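Long-range contact in 1-pyrroline-5-carboxylate dehydrogenase (Thermus thermophilus, PDB 1UZB), which probably catalyses the NAD-dependent oxidation of glutamate semialdehyde, formed from 1-pyrroline-5-carboxylate, to glutamate, as a member of the aldehyde dehydrogenase family: residues Q95-A106 with I142-R153. Residues are numbered along the deposited sequence; the frame is centred on the assembly and turned at random.
Sequences QEDRSRLLLKAA and IEYYARAALRYR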
loop_
_atom_site.group_PDB
_atom_site.type_symbol
_atom_site.label_atom_id
_atom_site.label_comp_id
_atom_site.label_asym_id
_atom_site.label_seq_id
_atom_site.Cartn_x
_atom_site.Cartn_y
_atom_site.Cartn_z
ATOM N N GLN A 95 5.426 0.787 23.006
ATOM C CA GLN A 95 5.497 -0.575 22.494
ATOM C C GLN A 95 6.896 -0.900 21.974
ATOM O O GLN A 95 7.379 -2.022 22.135
ATOM C CB GLN A 95 4.461 -0.797 21.389
ATOM C CG GLN A 95 4.424 -2.235 20.878
ATOM C CD GLN A 95 4.198 -3.238 21.994
ATOM O OE1 GLN A 95 3.172 -3.205 22.676
ATOM N NE2 GLN A 95 5.158 -4.132 22.190
ATOM N N GLU A 96 7.562 0.079 21.367
ATOM C CA GLU A 96 8.905 -0.153 20.847
ATOM C C GLU A 96 9.861 -0.605 21.952
ATOM O O GLU A 96 10.744 -1.444 21.724
ATOM C CB GLU A 96 9.448 1.111 20.177
ATOM C CG GLU A 96 8.785 1.460 18.843
ATOM C CD GLU A 96 7.422 2.112 18.994
ATOM O OE1 GLU A 96 6.757 2.325 17.957
ATOM O OE2 GLU A 96 7.019 2.422 20.134
ATOM N N ASP A 97 9.674 -0.049 23.146
ATOM C CA ASP A 97 10.498 -0.383 24.307
ATOM C C ASP A 97 10.213 -1.799 24.804
ATOM O O ASP A 97 11.134 -2.551 25.127
ATOM C CB ASP A 97 10.251 0.618 25.446
ATOM C CG ASP A 97 10.816 2.000 25.159
ATOM O OD1 ASP A 97 11.155 2.296 23.996
ATOM O OD2 ASP A 97 10.911 2.800 26.114
ATOM N N ARG A 98 8.936 -2.167 24.872
ATOM C CA ARG A 98 8.586 -3.510 25.321
ATOM C C ARG A 98 9.076 -4.547 24.315
ATOM O O ARG A 98 9.581 -5.607 24.693
ATOM C CB ARG A 98 7.070 -3.646 25.513
ATOM C CG ARG A 98 6.517 -2.873 26.713
ATOM C CD ARG A 98 5.090 -3.303 27.051
ATOM N NE ARG A 98 4.164 -2.951 25.980
ATOM C CZ ARG A 98 3.291 -1.951 26.044
ATOM N NH1 ARG A 98 3.199 -1.202 27.135
ATOM N NH2 ARG A 98 2.534 -1.668 24.993
ATOM N N SER A 99 8.933 -4.241 23.030
ATOM C CA SER A 99 9.374 -5.173 21.999
ATOM C C SER A 99 10.887 -5.377 22.034
ATOM O O SER A 99 11.365 -6.499 21.862
ATOM C CB SER A 99 8.918 -4.699 20.616
ATOM O OG SER A 99 7.511 -4.859 20.484
ATOM N N ARG A 100 11.650 -4.308 22.259
ATOM C CA ARG A 100 13.099 -4.458 22.336
ATOM C C ARG A 100 13.462 -5.345 23.527
ATOM O O ARG A 100 14.425 -6.103 23.460
ATOM C CB ARG A 100 13.793 -3.098 22.464
ATOM C CG ARG A 100 14.021 -2.382 21.138
ATOM C CD ARG A 100 14.813 -1.085 21.329
ATOM N NE ARG A 100 13.999 0.028 21.816
ATOM C CZ ARG A 100 13.272 0.822 21.034
ATOM N NH1 ARG A 100 13.257 0.634 19.721
ATOM N NH2 ARG A 100 12.551 1.804 21.566
ATOM N N LEU A 101 12.691 -5.264 24.610
ATOM C CA LEU A 101 12.970 -6.094 25.777
ATOM C C LEU A 101 12.793 -7.563 25.394
ATOM O O LEU A 101 13.608 -8.414 25.763
ATOM C CB LEU A 101 12.041 -5.724 26.940
ATOM C CG LEU A 101 12.745 -5.607 28.300
ATOM C CD1 LEU A 101 11.753 -5.155 29.361
ATOM C CD2 LEU A 101 13.374 -6.943 28.678
ATOM N N LEU A 102 11.735 -7.866 24.648
ATOM C CA LEU A 102 11.523 -9.243 24.208
ATOM C C LEU A 102 12.681 -9.691 23.322
ATOM O O LEU A 102 13.211 -10.789 23.488
ATOM C CB LEU A 102 10.206 -9.386 23.434
ATOM C CG LEU A 102 9.009 -9.890 24.247
ATOM C CD1 LEU A 102 8.599 -8.831 25.255
ATOM C CD2 LEU A 102 7.852 -10.237 23.310
ATOM N N LEU A 103 13.083 -8.839 22.382
ATOM C CA LEU A 103 14.183 -9.196 21.497
ATOM C C LEU A 103 15.455 -9.497 22.286
ATOM O O LEU A 103 16.220 -10.390 21.924
ATOM C CB LEU A 103 14.427 -8.082 20.481
ATOM C CG LEU A 103 13.292 -7.857 19.477
ATOM C CD1 LEU A 103 13.595 -6.620 18.648
ATOM C CD2 LEU A 103 13.122 -9.085 18.587
ATOM N N LYS A 104 15.686 -8.755 23.364
ATOM C CA LYS A 104 16.854 -9.006 24.192
ATOM C C LYS A 104 16.728 -10.396 24.814
ATOM O O LYS A 104 17.685 -11.169 24.820
ATOM C CB LYS A 104 16.967 -7.937 25.282
ATOM C CG LYS A 104 17.938 -8.283 26.397
ATOM C CD LYS A 104 19.352 -8.523 25.892
ATOM C CE LYS A 104 20.056 -7.231 25.537
ATOM N NZ LYS A 104 21.513 -7.460 25.272
ATOM N N ALA A 105 15.545 -10.713 25.337
ATOM C CA ALA A 105 15.321 -12.022 25.940
ATOM C C ALA A 105 15.555 -13.148 24.932
ATOM O O ALA A 105 16.107 -14.193 25.280
ATOM C CB ALA A 105 13.907 -12.108 26.507
ATOM N N ALA A 106 15.136 -12.943 23.685
ATOM C CA ALA A 106 15.325 -13.963 22.662
ATOM C C ALA A 106 16.810 -14.186 22.395
ATOM O O ALA A 106 17.246 -15.321 22.204
ATOM C CB ALA A 106 14.617 -13.558 21.377
ATOM N N ILE A 142 9.077 -15.518 21.060
ATOM C CA ILE A 142 9.574 -14.220 21.495
ATOM C C ILE A 142 9.811 -13.292 20.304
ATOM O O ILE A 142 9.361 -12.146 20.304
ATOM C CB ILE A 142 10.886 -14.367 22.294
ATOM C CG1 ILE A 142 10.664 -15.272 23.510
ATOM C CG2 ILE A 142 11.361 -12.999 22.752
ATOM C CD1 ILE A 142 11.947 -15.637 24.238
ATOM N N GLU A 143 10.507 -13.795 19.288
ATOM C CA GLU A 143 10.805 -13.005 18.095
ATOM C C GLU A 143 9.535 -12.597 17.352
ATOM O O GLU A 143 9.407 -11.456 16.898
ATOM C CB GLU A 143 11.704 -13.803 17.143
ATOM C CG GLU A 143 13.105 -14.107 17.657
ATOM C CD GLU A 143 14.046 -12.918 17.570
ATOM O OE1 GLU A 143 13.694 -11.914 16.922
ATOM O OE2 GLU A 143 15.153 -12.994 18.144
ATOM N N TYR A 144 8.595 -13.530 17.236
ATOM C CA TYR A 144 7.347 -13.268 16.534
ATOM C C TYR A 144 6.466 -12.267 17.274
ATOM O O TYR A 144 6.043 -11.266 16.696
ATOM C CB TYR A 144 6.573 -14.573 16.319
ATOM C CG TYR A 144 5.360 -14.407 15.431
ATOM C CD1 TYR A 144 5.463 -14.508 14.040
ATOM C CD2 TYR A 144 4.116 -14.103 15.977
ATOM C CE1 TYR A 144 4.349 -14.308 13.220
ATOM C CE2 TYR A 144 3.006 -13.900 15.172
ATOM C CZ TYR A 144 3.127 -14.004 13.798
ATOM O OH TYR A 144 2.017 -13.804 13.011
ATOM N N TYR A 145 6.190 -12.529 18.548
ATOM C CA TYR A 145 5.342 -11.628 19.323
ATOM C C TYR A 145 5.948 -10.230 19.485
ATOM O O TYR A 145 5.213 -9.247 19.556
ATOM C CB TYR A 145 5.014 -12.251 20.686
ATOM C CG TYR A 145 4.140 -13.494 20.608
ATOM C CD1 TYR A 145 4.241 -14.497 21.569
ATOM C CD2 TYR A 145 3.218 -13.669 19.569
ATOM C CE1 TYR A 145 3.456 -15.646 21.505
ATOM C CE2 TYR A 145 2.424 -14.821 19.489
ATOM C CZ TYR A 145 2.551 -15.804 20.459
ATOM O OH TYR A 145 1.803 -16.958 20.374
ATOM N N ALA A 146 7.275 -10.126 19.530
ATOM C CA ALA A 146 7.906 -8.811 19.651
ATOM C C ALA A 146 7.522 -7.957 18.443
ATOM O O ALA A 146 7.247 -6.765 18.571
ATOM C CB ALA A 146 9.416 -8.953 19.721
ATOM N N ARG A 147 7.522 -8.578 17.267
ATOM C CA ARG A 147 7.179 -7.895 16.026
ATOM C C ARG A 147 5.673 -7.700 15.880
ATOM O O ARG A 147 5.210 -6.626 15.506
ATOM C CB ARG A 147 7.711 -8.691 14.828
ATOM C CG ARG A 147 9.236 -8.716 14.721
ATOM C CD ARG A 147 9.689 -9.726 13.669
ATOM N NE ARG A 147 11.125 -9.678 13.383
ATOM C CZ ARG A 147 12.080 -10.125 14.193
ATOM N NH1 ARG A 147 13.352 -10.033 13.831
ATOM N NH2 ARG A 147 11.770 -10.670 15.359
ATOM N N ALA A 148 4.909 -8.741 16.181
ATOM C CA ALA A 148 3.462 -8.667 16.053
ATOM C C ALA A 148 2.850 -7.590 16.942
ATOM O O ALA A 148 1.882 -6.930 16.553
ATOM C CB ALA A 148 2.843 -10.023 16.367
ATOM N N ALA A 149 3.416 -7.406 18.130
ATOM C CA ALA A 149 2.904 -6.411 19.067
ATOM C C ALA A 149 2.935 -5.001 18.476
ATOM O O ALA A 149 2.066 -4.178 18.769
ATOM C CB ALA A 149 3.710 -6.457 20.367
ATOM N N LEU A 150 3.925 -4.715 17.638
ATOM C CA LEU A 150 4.027 -3.387 17.040
ATOM C C LEU A 150 2.871 -3.076 16.096
ATOM O O LEU A 150 2.584 -1.910 15.817
ATOM C CB LEU A 150 5.361 -3.246 16.308
ATOM C CG LEU A 150 6.572 -3.119 17.239
ATOM C CD1 LEU A 150 7.857 -3.297 16.449
ATOM C CD2 LEU A 150 6.545 -1.764 17.929
ATOM N N ARG A 151 2.202 -4.117 15.610
ATOM C CA ARG A 151 1.075 -3.937 14.700
ATOM C C ARG A 151 -0.147 -3.385 15.436
ATOM O O ARG A 151 -1.110 -2.945 14.806
ATOM C CB ARG A 151 0.722 -5.273 14.035
ATOM C CG ARG A 151 1.847 -5.861 13.192
ATOM C CD ARG A 151 2.043 -5.083 11.898
ATOM N NE ARG A 151 1.026 -5.418 10.905
ATOM C CZ ARG A 151 1.046 -6.515 10.154
ATOM N NH1 ARG A 151 2.040 -7.387 10.274
ATOM N NH2 ARG A 151 0.065 -6.750 9.293
ATOM N N TYR A 152 -0.100 -3.406 16.766
ATOM C CA TYR A 152 -1.205 -2.912 17.584
ATOM C C TYR A 152 -0.885 -1.588 18.269
ATOM O O TYR A 152 -1.668 -1.110 19.091
ATOM C CB TYR A 152 -1.563 -3.933 18.672
ATOM C CG TYR A 152 -2.110 -5.243 18.155
ATOM C CD1 TYR A 152 -1.262 -6.299 17.833
ATOM C CD2 TYR A 152 -3.480 -5.420 17.977
ATOM C CE1 TYR A 152 -1.767 -7.505 17.342
ATOM C CE2 TYR A 152 -3.996 -6.617 17.491
ATOM C CZ TYR A 152 -3.137 -7.653 17.175
ATOM O OH TYR A 152 -3.648 -8.838 16.697
ATOM N N ARG A 153 0.249 -0.987 17.929
ATOM C CA ARG A 153 0.662 0.253 18.583
ATOM C C ARG A 153 -0.257 1.459 18.398
ATOM O O ARG A 153 -0.937 1.600 17.385
ATOM C CB ARG A 153 2.097 0.612 18.172
ATOM C CG ARG A 153 2.253 1.216 16.788
ATOM C CD ARG A 153 3.731 1.314 16.428
ATOM N NE ARG A 153 3.984 2.160 15.264
ATOM C CZ ARG A 153 3.976 3.490 15.286
ATOM N NH1 ARG A 153 3.728 4.136 16.417
ATOM N NH2 ARG A 153 4.223 4.175 14.178
HETATM O O HOH W 1 1.023 -3.225 20.939
HETATM O O HOH W 2 16.965 -11.420 19.309
#
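The methyl of Ala-149 lies over one face of the Gln-95 amide, CB 3.3 Å from NE2. In the amide plane, NE2 donates to Ser-99 OG (3.0 Å). OE1 receives Arg-98 NH2, which lies above the carbonyl plane although the oxygen sits at the edge of the guanidinium, and a water links OE1 to Ala-149 O. Near Arg-153, Glu-96 OE1 stands well out of the guanidinium plane, the two planar groups being turned 67° apart; at 3.9 Å from NH1 it forms a long salt bridge of charges alone. The Arg-147 guanidinium holds Glu-143 O at its edge, while NH2 also reaches Glu-143 OE1 (2.8 Å) on the anti lone pair; the CD2 methyl of Leu-103 packs against both groups.

The helical segments 95-106 and 142-149 run antiparallel, their axes 8.6 Å apart at closest approach, which small residues permit. Ala-146 CB rests 3.8 Å from Leu-102 CB, and Ile-142 CG2, anti to its own backbone N, is directed onto Ala-106 CB. Ser-99 OG, anti to the carbonyl carbon (chi1 -71°), points across and donates in the carbonyl plane to a lone pair of Ala-146 O (2.7 Å). Helix 188-199 of this aldehyde dehydrogenase fold closes one side, where Ala-199 O takes a second bond from Gln-95 NE2; Glu-96 and Arg-153 also pack on Glu-168 and Tyr-154 of a second subunit.

Replacing Gln-95 with an alanine would probably deprive Ser-99 OG of the N-H from NE2 and the bridging water of one acceptor, and open a gap beside Ala-149. Ser-99 thus relays bonds from amide to helix carbonyl, probably helping set the register of a mostly buried seam whose apolar middle is flanked by polar and charged groups.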